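Outer membrane protein Omp121 (Bacteroides thetaiotaomicron, PDB 5FQ8) probably acts as a TonB-dependent outer membrane transporter, a plugged beta-barrel that would bring nutrients across the cell outer membrane. Local coordinates at residues Y830-T833 against K834-Y838; P877-S880 against S881-Y884. All blocks are in the same frame, centred on the assembly; numbering follows the deposited sequence.

Interaction 1 of 2, residues Y830-T833 against K834-Y838; sequences YSRT and KDINY
Asp835 reaches back across the first helical turn to Tyr830. Its CB lies 3.3 Å from Arg832 O, its CG lies 3.3 Å from Tyr830 OH, and the branch OD2 accepts a hydrogen bond from Tyr830 OH. OD2 sits at the ring edge near the ring plane, with carboxylate and ring planes 67° apart; the refined separation is too short to be taken literally at this resolution. Tyr830 can offer its hydroxyl there because CG stands anti to the backbone N (chi1 172°), which carries the ring along the start of the helix. Ser831 is the N-cap: its OG accepts from Lys834 N at 3.1 Å in a nearly straight bond (168°), while Ser831 O takes Asp835 N at 3.2 Å and Lys834 N only weakly. An alanine at this position would probably leave Lys834 N with little more than that weak bond and the first turn less firmly fixed. Ile836 N to Arg832 O, 2.8 Å, continues the helical pattern. Farther out, Arg832 NH1 bonds to Asn332 and Lys834 NZ to Cys897 O. Strand 828-831 pairs with strands 899-915 and 965-966, and helix 832-839 leaves its end with Thr833, Ile836 and Asn837 packed on Tyr335 of helix 330-335.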
loop_
_atom_site.group_PDB
_atom_site.type_symbol
_atom_site.label_atom_id
_atom_site.label_comp_id
_atom_site.label_asym_id
_atom_site.label_seq_id
_atom_site.Cartn_x
_atom_site.Cartn_y
_atom_site.Cartn_z
ATOM N N TYR B 830 -5.420 11.354 -32.656
ATOM C CA TYR B 830 -6.074 12.274 -31.737
ATOM C C TYR B 830 -5.048 13.182 -31.086
ATOM O O TYR B 830 -4.008 12.718 -30.618
ATOM C CB TYR B 830 -6.842 11.538 -30.640
ATOM C CG TYR B 830 -7.338 12.517 -29.587
ATOM C CD1 TYR B 830 -8.506 13.233 -29.786
ATOM C CD2 TYR B 830 -6.612 12.762 -28.419
ATOM C CE1 TYR B 830 -8.945 14.145 -28.869
ATOM C CE2 TYR B 830 -7.054 13.682 -27.489
ATOM C CZ TYR B 830 -8.229 14.365 -27.723
ATOM O OH TYR B 830 -8.698 15.293 -26.828
ATOM N N SER B 831 -5.357 14.467 -30.993
ATOM C CA SER B 831 -4.416 15.413 -30.411
ATOM C C SER B 831 -5.077 16.248 -29.327
ATOM O O SER B 831 -5.819 17.179 -29.637
ATOM C CB SER B 831 -3.830 16.315 -31.480
ATOM O OG SER B 831 -3.353 17.480 -30.856
ATOM N N ARG B 832 -4.757 15.966 -28.060
ATOM C CA ARG B 832 -5.280 16.790 -26.973
ATOM C C ARG B 832 -4.622 18.160 -26.934
ATOM O O ARG B 832 -5.147 19.068 -26.290
ATOM C CB ARG B 832 -5.111 16.081 -25.617
ATOM C CG ARG B 832 -5.999 16.620 -24.490
ATOM C CD ARG B 832 -5.533 16.254 -23.094
ATOM N NE ARG B 832 -6.431 16.792 -22.076
ATOM C CZ ARG B 832 -6.229 17.922 -21.412
ATOM N NH1 ARG B 832 -5.151 18.623 -21.618
ATOM N NH2 ARG B 832 -7.113 18.355 -20.543
ATOM N N THR B 833 -3.495 18.332 -27.625
ATOM C CA THR B 833 -2.853 19.638 -27.673
ATOM C C THR B 833 -3.659 20.619 -28.506
ATOM O O THR B 833 -3.739 21.807 -28.180
ATOM C CB THR B 833 -1.445 19.505 -28.228
ATOM O OG1 THR B 833 -0.752 18.478 -27.526
ATOM C CG2 THR B 833 -0.708 20.783 -28.054
ATOM N N LYS B 834 -4.263 20.141 -29.585
ATOM C CA LYS B 834 -5.219 20.968 -30.299
ATOM C C LYS B 834 -6.493 21.128 -29.485
ATOM O O LYS B 834 -7.052 22.225 -29.406
ATOM C CB LYS B 834 -5.512 20.354 -31.667
ATOM C CG LYS B 834 -6.338 21.208 -32.584
ATOM C CD LYS B 834 -6.861 20.413 -33.756
ATOM C CE LYS B 834 -7.620 21.292 -34.714
ATOM N NZ LYS B 834 -8.111 20.523 -35.879
ATOM N N ASP B 835 -6.936 20.053 -28.840
ATOM C CA ASP B 835 -8.128 20.103 -28.002
ATOM C C ASP B 835 -8.043 21.221 -26.970
ATOM O O ASP B 835 -8.931 22.074 -26.884
ATOM C CB ASP B 835 -8.315 18.756 -27.304
ATOM C CG ASP B 835 -9.758 18.410 -27.086
ATOM O OD1 ASP B 835 -10.582 19.330 -26.942
ATOM O OD2 ASP B 835 -10.062 17.204 -27.062
ATOM N N ILE B 836 -6.985 21.221 -26.164
ATOM C CA ILE B 836 -6.910 22.162 -25.061
ATOM C C ILE B 836 -6.720 23.577 -25.568
ATOM O O ILE B 836 -7.134 24.537 -24.911
ATOM C CB ILE B 836 -5.787 21.761 -24.094
ATOM C CG1 ILE B 836 -5.844 22.611 -22.844
ATOM C CG2 ILE B 836 -4.459 21.929 -24.751
ATOM C CD1 ILE B 836 -7.143 22.508 -22.160
ATOM N N ASN B 837 -6.131 23.734 -26.753
ATOM C CA ASN B 837 -5.844 25.065 -27.254
ATOM C C ASN B 837 -7.014 25.656 -28.001
ATOM O O ASN B 837 -7.169 26.876 -28.034
ATOM C CB ASN B 837 -4.610 25.037 -28.142
ATOM C CG ASN B 837 -3.367 24.939 -27.349
ATOM O OD1 ASN B 837 -2.914 25.906 -26.754
ATOM N ND2 ASN B 837 -2.815 23.756 -27.302
ATOM N N TYR B 838 -7.839 24.819 -28.608
ATOM C CA TYR B 838 -9.155 25.280 -29.015
ATOM C C TYR B 838 -9.979 25.696 -27.804
ATOM O O TYR B 838 -10.427 26.843 -27.712
ATOM C CB TYR B 838 -9.850 24.193 -29.828
ATOM C CG TYR B 838 -9.572 24.310 -31.308
ATOM C CD1 TYR B 838 -8.279 24.539 -31.780
ATOM C CD2 TYR B 838 -10.598 24.197 -32.232
ATOM C CE1 TYR B 838 -8.024 24.649 -33.131
ATOM C CE2 TYR B 838 -10.358 24.297 -33.561
ATOM C CZ TYR B 838 -9.069 24.529 -34.012
ATOM O OH TYR B 838 -8.836 24.638 -35.356
#

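Interaction 2 of 2, residues P877-S880 against S881-Y884; sequences PITS and SNIY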
loop_
_atom_site.group_PDB
_atom_site.type_symbol
_atom_site.label_atom_id
_atom_site.label_comp_id
_atom_site.label_asym_id
_atom_site.label_seq_id
_atom_site.Cartn_x
_atom_site.Cartn_y
_atom_site.Cartn_z
ATOM N N PRO B 877 -27.189 33.853 -35.357
ATOM C CA PRO B 877 -25.748 33.965 -35.165
ATOM C C PRO B 877 -25.299 33.244 -33.910
ATOM O O PRO B 877 -26.062 33.032 -32.969
ATOM C CB PRO B 877 -25.540 35.472 -35.029
ATOM C CG PRO B 877 -26.790 35.943 -34.411
ATOM C CD PRO B 877 -27.883 35.101 -35.002
ATOM N N ILE B 878 -24.036 32.846 -33.927
ATOM C CA ILE B 878 -23.358 32.460 -32.703
ATOM C C ILE B 878 -22.898 33.743 -32.037
ATOM O O ILE B 878 -22.114 34.497 -32.608
ATOM C CB ILE B 878 -22.174 31.531 -32.987
ATOM C CG1 ILE B 878 -22.641 30.244 -33.642
ATOM C CG2 ILE B 878 -21.481 31.210 -31.717
ATOM C CD1 ILE B 878 -21.490 29.360 -34.051
ATOM N N THR B 879 -23.406 34.014 -30.853
ATOM C CA THR B 879 -23.112 35.293 -30.243
ATOM C C THR B 879 -21.667 35.344 -29.776
ATOM O O THR B 879 -21.002 34.322 -29.609
ATOM C CB THR B 879 -24.046 35.556 -29.061
ATOM O OG1 THR B 879 -23.902 34.513 -28.090
ATOM C CG2 THR B 879 -25.484 35.604 -29.532
ATOM N N SER B 880 -21.183 36.567 -29.585
ATOM C CA SER B 880 -19.852 36.764 -29.038
ATOM C C SER B 880 -19.669 35.950 -27.779
ATOM O O SER B 880 -18.641 35.294 -27.591
ATOM C CB SER B 880 -19.641 38.234 -28.723
ATOM O OG SER B 880 -20.172 39.023 -29.756
ATOM N N SER B 881 -20.680 35.969 -26.914
ATOM C CA SER B 881 -20.579 35.302 -25.631
ATOM C C SER B 881 -20.486 33.795 -25.781
ATOM O O SER B 881 -20.005 33.117 -24.869
ATOM C CB SER B 881 -21.781 35.680 -24.764
ATOM O OG SER B 881 -21.613 35.237 -23.429
ATOM N N ASN B 882 -20.930 33.247 -26.906
ATOM C CA ASN B 882 -20.891 31.804 -27.086
ATOM C C ASN B 882 -19.815 31.338 -28.055
ATOM O O ASN B 882 -19.696 30.132 -28.280
ATOM C CB ASN B 882 -22.243 31.282 -27.572
ATOM C CG ASN B 882 -23.306 31.278 -26.490
ATOM O OD1 ASN B 882 -23.021 31.190 -25.303
ATOM N ND2 ASN B 882 -24.552 31.368 -26.912
ATOM N N ILE B 883 -19.023 32.244 -28.626
ATOM C CA ILE B 883 -18.007 31.816 -29.582
ATOM C C ILE B 883 -17.005 30.895 -28.911
ATOM O O ILE B 883 -16.538 29.924 -29.514
ATOM C CB ILE B 883 -17.325 33.037 -30.226
ATOM C CG1 ILE B 883 -18.185 33.561 -31.363
ATOM C CG2 ILE B 883 -15.950 32.686 -30.761
ATOM C CD1 ILE B 883 -17.493 34.542 -32.217
ATOM N N TYR B 884 -16.689 31.161 -27.643
ATOM C CA TYR B 884 -15.795 30.282 -26.895
ATOM C C TYR B 884 -16.234 28.836 -26.984
ATOM O O TYR B 884 -15.397 27.930 -27.023
ATOM C CB TYR B 884 -15.741 30.695 -25.430
ATOM C CG TYR B 884 -16.877 30.116 -24.623
ATOM C CD1 TYR B 884 -18.132 30.703 -24.649
ATOM C CD2 TYR B 884 -16.699 28.971 -23.847
ATOM C CE1 TYR B 884 -19.166 30.192 -23.928
ATOM C CE2 TYR B 884 -17.732 28.443 -23.122
ATOM C CZ TYR B 884 -18.974 29.062 -23.164
ATOM O OH TYR B 884 -20.048 28.574 -22.446
HETATM O O HOH W 1 -16.885 33.376 -26.479
#
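Thr879 O and Ser880 O each accept a backbone hydrogen bond from three residues on, from Asn882 N at 2.9 Å and from Ile883 N at 3.2 Å respectively. Each donor stands well above the plane of its carbonyl, by 63° and 69°, so neither meets a lone pair squarely. Ser880 O has a second partner, a water that donates to it at 2.8 Å and accepts from Tyr884 N. The direct separation of Ser880 O and Tyr884 N is 4.6 Å, too long for the usual four-residue helical bond, and the water spans it; the same water lies in the plane of the Tyr884 ring, at its edge. The first turn of helix 880-889, entered from a loop, thus has two i to i+3 backbone bonds and a water bridging Ser880 O to Tyr884 N. The helix belongs to the loop regions beyond the barrel strands of this TonB-dependent receptor, with the side chain of Ile883 about 8 Å from that of Asp850, a calcium ligand seen in a structure of this protein. Beside the backbone, Thr879 and Asn882 run side by side, pointing the same way. Thr879 OG1 lies between its own N and carbonyl carbon (chi1 59°), which brings it within 3.7 Å of Asn882 CB. On the apolar flank Ile878 CG2 meets Ile883 CG1 at 4.1 Å, and Ile878 also packs on Val856. Ser880 OG bonds to an acidic side chain of another protein chain, Tyr884 meets the ring of Trp202, and Ser881 O accepts from Asn203 ND2.

Followed from the N terminus, the chain leaves strand 815-825, forms strand 828-831 and turns directly into helix 832-839, where interaction 1 closes a local turn. Strands 859-865 and 868-873 follow, then the loop that interaction 2 closes onto helix 880-889, before strand 899-915 returns to pair with both 815-825 and 828-831. The two contacts are therefore in series within one long excursion between paired strands, and they neither nest nor cross. Their centres are 20 Å apart and their nearest atoms about 5 Å apart, without touching. Interaction 1 lies where strand 828-831 passes into helix 832-839; interaction 2 lies farther out, where other protein chains come within reach.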